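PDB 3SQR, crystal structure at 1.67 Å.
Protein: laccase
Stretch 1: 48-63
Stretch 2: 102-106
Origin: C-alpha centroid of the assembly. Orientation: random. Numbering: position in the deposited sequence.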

ATOM      1  N   CYS A  48      13.370 -20.417 -10.046  1.00 32.94           N
ATOM      2  CA  CYS A  48      13.287 -21.631  -9.295  1.00 34.37           C
ATOM      3  C   CYS A  48      12.959 -21.365  -7.844  1.00 34.10           C
ATOM      4  O   CYS A  48      13.442 -20.389  -7.259  1.00 34.49           O
ATOM      5  CB  CYS A  48      14.618 -22.350  -9.305  1.00 34.59           C
ATOM      6  SG  CYS A  48      15.138 -22.987 -10.927  1.00 40.61           S
ATOM      7  N   TRP A  49      12.191 -22.270  -7.266  1.00 34.94           N
ATOM      8  CA  TRP A  49      11.969 -22.259  -5.826  1.00 34.76           C
ATOM      9  C   TRP A  49      11.852 -23.691  -5.300  1.00 35.39           C
ATOM     10  O   TRP A  49      10.924 -24.029  -4.592  1.00 34.35           O
ATOM     11  CB  TRP A  49      10.733 -21.443  -5.470  1.00 34.43           C
ATOM     12  CG  TRP A  49      10.750 -20.992  -4.049  1.00 33.01           C
ATOM     13  CD1 TRP A  49       9.957 -21.449  -3.014  1.00 31.84           C
ATOM     14  CD2 TRP A  49      11.612 -20.002  -3.486  1.00 33.47           C
ATOM     15  NE1 TRP A  49      10.315 -20.822  -1.842  1.00 31.59           N
ATOM     16  CE2 TRP A  49      11.289 -19.892  -2.111  1.00 33.06           C
ATOM     17  CE3 TRP A  49      12.607 -19.169  -4.011  1.00 31.61           C
ATOM     18  CZ2 TRP A  49      11.969 -19.005  -1.253  1.00 31.66           C
ATOM     19  CZ3 TRP A  49      13.259 -18.302  -3.176  1.00 32.91           C
ATOM     20  CH2 TRP A  49      12.929 -18.205  -1.801  1.00 33.44           C
ATOM     21  N   GLY A  50      12.812 -24.544  -5.654  1.00 36.64           N
ATOM     22  CA  GLY A  50      12.799 -25.925  -5.227  1.00 36.58           C
ATOM     23  C   GLY A  50      11.794 -26.654  -6.086  1.00 36.79           C
ATOM     24  O   GLY A  50      11.850 -26.562  -7.318  1.00 37.93           O
ATOM     25  N   GLU A  51      10.838 -27.309  -5.429  1.00 36.86           N
ATOM     26  CA  GLU A  51       9.736 -28.030  -6.102  1.00 37.31           C
ATOM     27  C   GLU A  51       8.746 -27.035  -6.701  1.00 37.51           C
ATOM     28  O   GLU A  51       7.880 -27.391  -7.495  1.00 37.71           O
ATOM     29  CB  GLU A  51       8.965 -28.901  -5.093  1.00 38.54           C
ATOM     30  N   TYR A  52       8.856 -25.773  -6.279  1.00 36.04           N
ATOM     31  CA  TYR A  52       7.953 -24.731  -6.748  1.00 35.01           C
ATOM     32  C   TYR A  52       8.712 -23.799  -7.622  1.00 34.32           C
ATOM     33  O   TYR A  52       9.940 -23.888  -7.741  1.00 35.39           O
ATOM     34  CB  TYR A  52       7.390 -23.978  -5.566  1.00 34.50           C
ATOM     35  CG  TYR A  52       6.797 -24.875  -4.523  1.00 35.52           C
ATOM     36  CD1 TYR A  52       5.526 -25.412  -4.679  1.00 39.27           C
ATOM     37  CD2 TYR A  52       7.503 -25.193  -3.365  1.00 40.00           C
ATOM     38  CE1 TYR A  52       4.979 -26.229  -3.714  1.00 37.50           C
ATOM     39  CE2 TYR A  52       6.942 -26.013  -2.379  1.00 40.16           C
ATOM     40  CZ  TYR A  52       5.688 -26.528  -2.569  1.00 39.92           C
ATOM     41  OH  TYR A  52       5.123 -27.323  -1.564  1.00 41.87           O
ATOM     42  N   SER A  53       7.991 -22.909  -8.263  1.00 31.32           N
ATOM     43  CA  SER A  53       8.622 -22.028  -9.171  1.00 31.54           C
ATOM     44  C   SER A  53       7.735 -20.875  -9.435  1.00 29.70           C
ATOM     45  O   SER A  53       6.601 -20.767  -8.908  1.00 27.82           O
ATOM     46  CB  SER A  53       8.867 -22.754 -10.508  1.00 32.03           C
ATOM     47  OG  SER A  53       7.668 -22.857 -11.262  1.00 31.92           O
ATOM     48  N   ILE A  54       8.210 -20.053 -10.344  1.00 31.41           N
ATOM     49  CA  ILE A  54       7.481 -18.900 -10.854  1.00 30.71           C
ATOM     50  C   ILE A  54       6.187 -19.339 -11.526  1.00 31.02           C
ATOM     51  O   ILE A  54       5.295 -18.547 -11.757  1.00 28.29           O
ATOM     52  CB  ILE A  54       8.427 -18.126 -11.820  1.00 33.03           C
ATOM     53  CG1 ILE A  54       8.113 -16.658 -11.800  1.00 33.06           C
ATOM     54  CG2 ILE A  54       8.431 -18.784 -13.248  1.00 30.71           C
ATOM     55  CD1 ILE A  54       8.390 -16.015 -10.452  1.00 36.60           C
ATOM     56  N   ASP A  55       6.112 -20.640 -11.899  1.00 31.36           N
ATOM     57  CA  ASP A  55       4.921 -21.141 -12.565  1.00 32.13           C
ATOM     58  C   ASP A  55       3.907 -21.768 -11.607  1.00 31.06           C
ATOM     59  O   ASP A  55       2.765 -22.149 -12.009  1.00 30.16           O
ATOM     60  CB  ASP A  55       5.344 -22.140 -13.659  1.00 31.95           C
ATOM     61  CG  ASP A  55       6.119 -21.476 -14.767  1.00 34.62           C
ATOM     62  OD1 ASP A  55       5.652 -20.434 -15.317  1.00 36.57           O
ATOM     63  OD2 ASP A  55       7.169 -21.990 -15.082  1.00 39.52           O
ATOM     64  N   THR A  56       4.277 -21.846 -10.341  1.00 30.53           N
ATOM     65  CA  THR A  56       3.366 -22.333  -9.342  1.00 30.66           C
ATOM     66  C   THR A  56       2.186 -21.396  -9.153  1.00 29.62           C
ATOM     67  O   THR A  56       2.379 -20.176  -9.047  1.00 27.53           O
ATOM     68  CB  THR A  56       4.086 -22.551  -8.012  1.00 31.61           C
ATOM     69  OG1 THR A  56       5.189 -23.454  -8.221  1.00 30.99           O
ATOM     70  CG2 THR A  56       3.118 -23.080  -6.922  1.00 30.40           C
ATOM     71  N   ASN A  57       0.967 -21.942  -9.115  1.00 27.41           N
ATOM     72  CA  ASN A  57      -0.185 -21.115  -8.840  1.00 27.03           C
ATOM     73  C   ASN A  57      -0.285 -20.897  -7.340  1.00 27.18           C
ATOM     74  O   ASN A  57      -0.826 -21.699  -6.624  1.00 28.06           O
ATOM     75  CB  ASN A  57      -1.485 -21.707  -9.400  1.00 27.07           C
ATOM     76  CG  ASN A  57      -2.664 -20.749  -9.235  1.00 27.50           C
ATOM     77  OD1 ASN A  57      -2.696 -20.018  -8.278  1.00 27.00           O
ATOM     78  ND2 ASN A  57      -3.656 -20.796 -10.122  1.00 27.24           N
ATOM     79  N   TRP A  58       0.261 -19.765  -6.866  1.00 26.74           N
ATOM     80  CA  TRP A  58       0.281 -19.469  -5.451  1.00 25.27           C
ATOM     81  C   TRP A  58      -1.053 -19.121  -4.834  1.00 24.51           C
ATOM     82  O   TRP A  58      -1.134 -19.049  -3.628  1.00 24.59           O
ATOM     83  CB  TRP A  58       1.309 -18.380  -5.128  1.00 25.26           C
ATOM     84  CG  TRP A  58       0.877 -17.029  -5.633  1.00 23.53           C
ATOM     85  CD1 TRP A  58       0.199 -16.093  -4.931  1.00 19.60           C
ATOM     86  CD2 TRP A  58       1.138 -16.459  -6.922  1.00 24.19           C
ATOM     87  NE1 TRP A  58      -0.018 -14.978  -5.698  1.00 20.24           N
ATOM     88  CE2 TRP A  58       0.584 -15.162  -6.919  1.00 23.92           C
ATOM     89  CE3 TRP A  58       1.797 -16.911  -8.071  1.00 25.22           C
ATOM     90  CZ2 TRP A  58       0.626 -14.330  -8.029  1.00 25.34           C
ATOM     91  CZ3 TRP A  58       1.843 -16.075  -9.179  1.00 26.17           C
ATOM     92  CH2 TRP A  58       1.266 -14.792  -9.137  1.00 23.80           C
ATOM     93  N   TYR A  59      -2.093 -18.925  -5.666  1.00 24.16           N
ATOM     94  CA  TYR A  59      -3.428 -18.790  -5.146  1.00 24.82           C
ATOM     95  C   TYR A  59      -3.943 -20.143  -4.670  1.00 26.84           C
ATOM     96  O   TYR A  59      -4.899 -20.151  -3.892  1.00 26.60           O
ATOM     97  CB  TYR A  59      -4.417 -18.207  -6.180  1.00 24.56           C
ATOM     98  CG  TYR A  59      -3.981 -16.850  -6.694  1.00 24.16           C
ATOM     99  CD1 TYR A  59      -4.230 -15.716  -5.960  1.00 26.81           C
ATOM    100  CD2 TYR A  59      -3.243 -16.746  -7.881  1.00 24.22           C
ATOM    101  CE1 TYR A  59      -3.792 -14.455  -6.398  1.00 26.50           C
ATOM    102  CE2 TYR A  59      -2.806 -15.547  -8.330  1.00 23.69           C
ATOM    103  CZ  TYR A  59      -3.067 -14.391  -7.591  1.00 23.10           C
ATOM    104  OH  TYR A  59      -2.551 -13.198  -8.095  1.00 24.61           O
ATOM    105  N   ASP A  60      -3.427 -21.216  -5.260  1.00 27.02           N
ATOM    106  CA  ASP A  60      -3.926 -22.554  -5.020  1.00 28.87           C
ATOM    107  C   ASP A  60      -2.986 -23.433  -4.240  1.00 29.15           C
ATOM    108  O   ASP A  60      -3.449 -24.380  -3.624  1.00 30.43           O
ATOM    109  CB  ASP A  60      -4.231 -23.233  -6.361  1.00 29.78           C
ATOM    110  CG  ASP A  60      -5.370 -22.563  -7.130  1.00 32.41           C
ATOM    111  OD1 ASP A  60      -6.171 -21.771  -6.551  1.00 34.65           O
ATOM    112  OD2 ASP A  60      -5.456 -22.847  -8.349  1.00 33.66           O
ATOM    113  N   VAL A  61      -1.670 -23.171  -4.312  1.00 29.01           N
ATOM    114  CA  VAL A  61      -0.592 -24.049  -3.789  1.00 28.19           C
ATOM    115  C   VAL A  61       0.316 -23.192  -2.908  1.00 29.44           C
ATOM    116  O   VAL A  61       0.627 -22.078  -3.313  1.00 26.97           O
ATOM    117  CB  VAL A  61       0.218 -24.629  -4.981  1.00 29.08           C
ATOM    118  CG1 VAL A  61       1.466 -25.383  -4.533  1.00 29.27           C
ATOM    119  CG2 VAL A  61      -0.689 -25.582  -5.814  1.00 29.50           C
ATOM    120  N   THR A  62       0.731 -23.701  -1.748  1.00 29.40           N
ATOM    121  CA  THR A  62       1.599 -22.963  -0.874  1.00 30.24           C
ATOM    122  C   THR A  62       2.679 -23.873  -0.363  1.00 30.53           C
ATOM    123  O   THR A  62       2.378 -24.945   0.208  1.00 30.59           O
ATOM    124  CB  THR A  62       0.829 -22.433   0.347  1.00 30.20           C
ATOM    125  OG1 THR A  62      -0.346 -21.717  -0.063  1.00 32.61           O
ATOM    126  CG2 THR A  62       1.718 -21.514   1.245  1.00 30.17           C
ATOM    127  N   PRO A  63       3.938 -23.460  -0.502  1.00 31.03           N
ATOM    128  CA  PRO A  63       5.026 -24.194   0.145  1.00 32.35           C
ATOM    129  C   PRO A  63       4.889 -24.341   1.654  1.00 33.03           C
ATOM    130  O   PRO A  63       4.213 -23.572   2.321  1.00 31.60           O
ATOM    131  CB  PRO A  63       6.254 -23.336  -0.189  1.00 31.69           C
ATOM    132  CG  PRO A  63       5.905 -22.663  -1.377  1.00 32.26           C
ATOM    133  CD  PRO A  63       4.472 -22.330  -1.261  1.00 31.45           C
ATOM    134  N   ALA A 102      10.252 -12.937   5.345  1.00 25.34           N
ATOM    135  CA  ALA A 102       9.873 -14.299   5.468  1.00 25.40           C
ATOM    136  C   ALA A 102      10.027 -14.968   4.128  1.00 24.88           C
ATOM    137  O   ALA A 102      10.431 -14.341   3.171  1.00 24.59           O
ATOM    138  CB  ALA A 102       8.389 -14.424   6.027  1.00 25.83           C
ATOM    139  N   ASP A 103       9.821 -16.279   4.093  1.00 24.40           N
ATOM    140  CA  ASP A 103       9.789 -17.036   2.862  1.00 23.64           C
ATOM    141  C   ASP A 103       8.358 -17.369   2.588  1.00 22.73           C
ATOM    142  O   ASP A 103       7.549 -17.554   3.493  1.00 22.07           O
ATOM    143  CB  ASP A 103      10.550 -18.389   2.987  1.00 23.91           C
ATOM    144  CG  ASP A 103      12.035 -18.194   3.146  1.00 25.74           C
ATOM    145  OD1 ASP A 103      12.578 -17.245   2.592  1.00 27.69           O
ATOM    146  OD2 ASP A 103      12.633 -18.962   3.896  1.00 33.94           O
ATOM    147  N   TRP A 104       8.083 -17.512   1.305  1.00 23.21           N
ATOM    148  CA  TRP A 104       6.835 -17.993   0.801  1.00 23.29           C
ATOM    149  C   TRP A 104       6.451 -19.245   1.581  1.00 23.67           C
ATOM    150  O   TRP A 104       7.210 -20.222   1.639  1.00 26.30           O
ATOM    151  CB  TRP A 104       7.070 -18.298  -0.668  1.00 21.49           C
ATOM    152  CG  TRP A 104       5.930 -18.727  -1.410  1.00 21.57           C
ATOM    153  CD1 TRP A 104       4.617 -18.568  -1.086  1.00 23.28           C
ATOM    154  CD2 TRP A 104       5.968 -19.353  -2.675  1.00 23.43           C
ATOM    155  NE1 TRP A 104       3.797 -19.133  -2.075  1.00 24.22           N
ATOM    156  CE2 TRP A 104       4.625 -19.623  -3.060  1.00 24.48           C
ATOM    157  CE3 TRP A 104       7.021 -19.785  -3.510  1.00 23.36           C
ATOM    158  CZ2 TRP A 104       4.308 -20.298  -4.231  1.00 25.64           C
ATOM    159  CZ3 TRP A 104       6.696 -20.449  -4.699  1.00 25.49           C
ATOM    160  CH2 TRP A 104       5.354 -20.679  -5.054  1.00 27.26           C
ATOM    161  N   GLY A 105       5.251 -19.217   2.157  1.00 22.47           N
ATOM    162  CA  GLY A 105       4.729 -20.359   2.906  1.00 23.66           C
ATOM    163  C   GLY A 105       4.919 -20.280   4.415  1.00 23.39           C
ATOM    164  O   GLY A 105       4.323 -21.093   5.135  1.00 24.90           O
ATOM    165  N   ASP A 106       5.766 -19.354   4.901  1.00 23.27           N
ATOM    166  CA  ASP A 106       6.015 -19.232   6.306  1.00 23.45           C
ATOM    167  C   ASP A 106       4.757 -18.743   7.034  1.00 23.66           C
ATOM    168  O   ASP A 106       3.902 -18.077   6.432  1.00 24.64           O
ATOM    169  CB  ASP A 106       7.132 -18.234   6.583  1.00 22.76           C
ATOM    170  CG  ASP A 106       8.499 -18.777   6.246  1.00 24.44           C
ATOM    171  OD1 ASP A 106       8.688 -19.999   5.956  1.00 25.38           O
ATOM    172  OD2 ASP A 106       9.425 -17.942   6.311  1.00 22.24           O
TER
HETATM  173  O   HOH W   1       9.384 -21.200   0.859  1.00 31.33           O
HETATM  174  O   HOH W   2       1.066 -19.878  -1.946  1.00 24.75           O

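No direct hydrogen bond joins the two stretches; one tryptophan, Trp-104, carries most of the contact. Its indole reaches into the stretch 48-63 and touches seven of its residues. Together the stretches bury 416 Å².

Pro-63 makes the tightest side-chain contact. Its CD lies over one face of the indole, 3.4 Å from the centroid of the five-membered ring of Trp-104. This is a CH-pi contact: the slightly polarised C-H next to the proline nitrogen meets the electron-rich ring. Thr-56 meets the edge instead, with its CB 3.7 Å from Trp-104 CH2. Trp-58 adds its CB at 3.7 Å from Trp-104 CZ2, although the end of its side chain leads away. Trp-49 packs obliquely, with CD1 3.4 Å from Trp-104 CE3 and the ring planes at 43°. Tyr-52 places CB 3.7 Å from Trp-104 CZ3.

This stretch has its own internal hydrogen bonds. A type II' turn brings Trp-49 and Tyr-52 together, with Trp-49 N hydrogen-bonded to Tyr-52 O at 2.8 Å. A type I turn follows from Ser-53 to Thr-56. Ser-53 N also donates to Thr-56 OG1 at 2.9 Å.

Water supplies the polar links. Water 1 accepts from Trp-49 NE1 at 2.9 Å and donates to Trp-104 O at 2.5 Å. Water 2 accepts from Trp-104 NE1 at 2.8 Å and lies 2.6 Å from Val-61 O. The indole N-H groups of Trp-49 and Trp-104 each have a water as partner.

The backbones come closest at Pro-63 and Gly-105, whose CA atoms are 4.7 Å apart. Gly-105 CA makes a C-H...O contact with Pro-63 O at 3.3 Å. A CB on Gly-105 would clash with that oxygen. The type II turn from Asp-103 to Asp-106 holds this segment, helped by a hydrogen bond from Asp-103 N to Asp-106 OD2 at 2.8 Å.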